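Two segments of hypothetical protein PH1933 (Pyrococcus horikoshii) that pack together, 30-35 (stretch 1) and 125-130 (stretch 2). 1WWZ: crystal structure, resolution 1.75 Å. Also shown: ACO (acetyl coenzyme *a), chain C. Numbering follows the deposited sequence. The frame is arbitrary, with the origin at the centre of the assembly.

Stretch 1 (30-35) GLEEYG
Stretch 2, residues 125-130: VGEKNY

The contact is built round Tyr34, which sits in the short helix 32-35 and is laid against the type I turn that runs from Gly126 to Asn129. Leu31 (phi/psi -116/32) occupies the N-cap position, and its carbonyl O accepts Tyr34 N at 2.8 Å and Gly35 N at 2.9 Å. In stretch 2 the strand ends at Gly126 (-60/140); Glu127 (-60/-29) and Lys128 (-88/-9) form the corners of the turn, closed by Asn129 N to Gly126 O at 3.0 Å. The register sets Tyr34 CA 6.2 Å from Gly126 CA and Leu31 CA 8.2 Å from Asn129 CA.

The CA-to-CB bond of Tyr34 points toward the turn (chi1 -51°, m; chi2 -59°). Gly126 CA lies over one face of its ring, 3.5 Å from the centroid and 16° off the normal, a CH-pi contact. This approach depends on glycine: an ideal CB would fall 2.5 Å from Tyr34 CE2. The hydroxyl accepts a hydrogen bond from the backbone, Lys128 N to Tyr34 OH, 2.8 Å with an angle of 153°. A water lies 2.7 Å from Tyr34 OH and donates to Glu127 OE2 at 2.8 Å and, weakly, to Glu33 OE2 at 2.8 Å.

Lys128 covers the next largest area. Its CA-to-CB bond points toward stretch 1, and the extended side chain (m, t, t, t) ends in a salt bridge, NZ to Glu33 OE1 at 3.0 Å; both residues are exposed. Glu33 meets it with chi1 and chi2 both t.

The CA-to-CB bond of Asn129 (-78/68; chi1 -155°, t) points sideways. Its ND2 is 4.2 Å from Leu31 CD1 (chi1 m, chi2 t) and donates to O5P of acetyl coenzyme A at 2.5 Å; Leu31 CD1 lies 3.9 Å from the same O5P, so both stretches meet the ligand there.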

# COMPACT_ATOMS: atom_id res chain seq x y z
N GLY A 30 12.76 -23.91 5.92
CA GLY A 30 14.08 -23.42 6.27
C GLY A 30 14.04 -22.61 7.55
O GLY A 30 15.07 -22.41 8.20
N LEU A 31 12.85 -22.15 7.92
CA LEU A 31 12.65 -21.36 9.13
C LEU A 31 11.76 -22.10 10.11
O LEU A 31 11.01 -21.48 10.88
CB LEU A 31 12.03 -20.00 8.78
CG LEU A 31 12.97 -18.94 8.19
CD1 LEU A 31 12.16 -17.79 7.63
CD2 LEU A 31 13.92 -18.44 9.26
N GLU A 32 11.85 -23.43 10.10
CA GLU A 32 11.05 -24.28 10.97
C GLU A 32 11.21 -23.93 12.45
O GLU A 32 10.34 -24.24 13.27
CB GLU A 32 11.43 -25.76 10.78
CG GLU A 32 11.11 -26.35 9.41
CD GLU A 32 12.05 -25.89 8.31
OE1 GLU A 32 13.13 -25.34 8.63
OE2 GLU A 32 11.71 -26.09 7.13
N GLU A 33 12.33 -23.30 12.80
CA GLU A 33 12.58 -22.91 14.18
C GLU A 33 11.50 -21.95 14.66
O GLU A 33 11.17 -21.90 15.84
CB GLU A 33 13.97 -22.25 14.30
CG GLU A 33 14.23 -21.54 15.63
CD GLU A 33 15.70 -21.17 15.83
OE1 GLU A 33 16.40 -20.92 14.83
OE2 GLU A 33 16.14 -21.11 17.00
N TYR A 34 10.93 -21.21 13.71
CA TYR A 34 9.88 -20.24 14.02
C TYR A 34 8.53 -20.69 13.48
O TYR A 34 7.49 -20.44 14.10
CB TYR A 34 10.23 -18.88 13.43
CG TYR A 34 11.63 -18.41 13.80
CD1 TYR A 34 12.00 -18.24 15.13
CD2 TYR A 34 12.57 -18.15 12.81
CE1 TYR A 34 13.28 -17.81 15.47
CE2 TYR A 34 13.86 -17.72 13.13
CZ TYR A 34 14.21 -17.56 14.46
OH TYR A 34 15.47 -17.13 14.79
N GLY A 35 8.54 -21.35 12.33
CA GLY A 35 7.31 -21.81 11.72
C GLY A 35 6.79 -23.14 12.22
O GLY A 35 5.67 -23.52 11.90
N VAL A 125 8.91 -11.37 15.80
CA VAL A 125 9.57 -12.02 14.68
C VAL A 125 10.81 -12.76 15.16
O VAL A 125 11.44 -12.36 16.14
CB VAL A 125 9.95 -10.97 13.60
CG1 VAL A 125 10.78 -9.85 14.22
CG2 VAL A 125 10.70 -11.63 12.46
N GLY A 126 11.14 -13.85 14.48
CA GLY A 126 12.31 -14.64 14.85
C GLY A 126 13.59 -13.83 14.79
O GLY A 126 13.78 -13.05 13.86
N GLU A 127 14.47 -14.03 15.77
CA GLU A 127 15.72 -13.29 15.84
C GLU A 127 16.65 -13.47 14.63
O GLU A 127 17.41 -12.57 14.29
CB GLU A 127 16.47 -13.66 17.13
CG GLU A 127 17.00 -15.09 17.19
CD GLU A 127 17.53 -15.46 18.57
OE1 GLU A 127 18.05 -14.56 19.27
OE2 GLU A 127 17.45 -16.64 18.94
N LYS A 128 16.57 -14.63 13.98
CA LYS A 128 17.41 -14.89 12.82
C LYS A 128 16.76 -14.41 11.52
O LYS A 128 17.39 -14.37 10.47
CB LYS A 128 17.71 -16.39 12.70
CG LYS A 128 18.48 -16.97 13.88
CD LYS A 128 18.69 -18.47 13.73
CE LYS A 128 19.29 -19.06 15.00
NZ LYS A 128 19.36 -20.55 14.96
N ASN A 129 15.49 -14.02 11.61
CA ASN A 129 14.73 -13.57 10.44
C ASN A 129 15.08 -12.14 10.03
O ASN A 129 14.25 -11.23 10.14
CB ASN A 129 13.24 -13.67 10.75
CG ASN A 129 12.40 -13.83 9.50
OD1 ASN A 129 12.84 -13.54 8.39
ND2 ASN A 129 11.16 -14.28 9.68
N TYR A 130 16.30 -11.93 9.54
CA TYR A 130 16.74 -10.60 9.13
C TYR A 130 15.96 -10.04 7.95
O TYR A 130 15.82 -8.82 7.82
CB TYR A 130 18.24 -10.63 8.82
CG TYR A 130 18.63 -11.69 7.82
CD1 TYR A 130 18.48 -11.48 6.45
CD2 TYR A 130 19.08 -12.94 8.25
CE1 TYR A 130 18.78 -12.49 5.53
CE2 TYR A 130 19.37 -13.95 7.34
CZ TYR A 130 19.22 -13.72 5.99
OH TYR A 130 19.49 -14.72 5.09
N1A ACO C . 16.60 -10.09 2.73
C2A ACO C . 16.63 -8.76 2.70
N3A ACO C . 15.56 -7.92 2.55
C4A ACO C . 14.34 -8.61 2.43
C5A ACO C . 14.22 -9.99 2.44
C6A ACO C . 15.44 -10.76 2.60
N6A ACO C . 15.44 -12.10 2.61
N7A ACO C . 12.89 -10.36 2.29
C8A ACO C . 12.25 -9.23 2.19
N9A ACO C . 13.07 -8.10 2.28
C1B ACO C . 12.72 -6.69 2.21
C2B ACO C . 13.23 -5.96 0.96
O2B ACO C . 13.39 -4.58 1.32
C3B ACO C . 12.14 -6.29 -0.09
O3B ACO C . 12.17 -5.22 -1.05
P3B ACO C . 13.01 -5.18 -2.42
O7A ACO C . 14.44 -5.24 -1.96
O8A ACO C . 12.68 -3.90 -3.03
O9A ACO C . 12.59 -6.35 -3.22
C4B ACO C . 10.88 -6.25 0.73
O4B ACO C . 11.33 -6.48 2.09
C5B ACO C . 9.90 -7.38 0.48
O5B ACO C . 9.66 -7.65 -0.89
P1A ACO C . 8.50 -8.66 -1.28
O1A ACO C . 8.84 -9.24 -2.58
O2A ACO C . 7.18 -7.93 -1.16
O3A ACO C . 8.78 -9.84 -0.17
P2A ACO C . 7.97 -11.15 0.03
O4A ACO C . 8.99 -12.21 -0.08
O5A ACO C . 6.85 -11.14 -0.94
O6A ACO C . 7.39 -11.10 1.48
CBP ACO C . 7.90 -12.18 3.67
CCP ACO C . 8.21 -11.04 2.72
CDP ACO C . 8.74 -11.93 4.96
CEP ACO C . 6.38 -12.20 3.98
CAP ACO C . 8.31 -13.53 2.96
OAP ACO C . 9.71 -13.51 2.71
C9P ACO C . 8.01 -14.82 3.76
O9P ACO C . 6.96 -15.44 3.62
N8P ACO C . 8.98 -15.24 4.64
C7P ACO C . 8.87 -16.45 5.49
C6P ACO C . 7.87 -16.30 6.66
C5P ACO C . 8.24 -15.18 7.60
O5P ACO C . 9.41 -15.04 8.02
N4P ACO C . 7.29 -14.34 7.99
C3P ACO C . 7.24 -13.17 8.88
C2P ACO C . 7.14 -13.76 10.29
S1P ACO C . 7.02 -12.31 11.47
C ACO C . 5.51 -12.27 11.69
O ACO C . 4.57 -13.04 11.18
CH3 ACO C . 4.61 -11.25 12.63
O HOH W 1 16.51 -18.36 16.93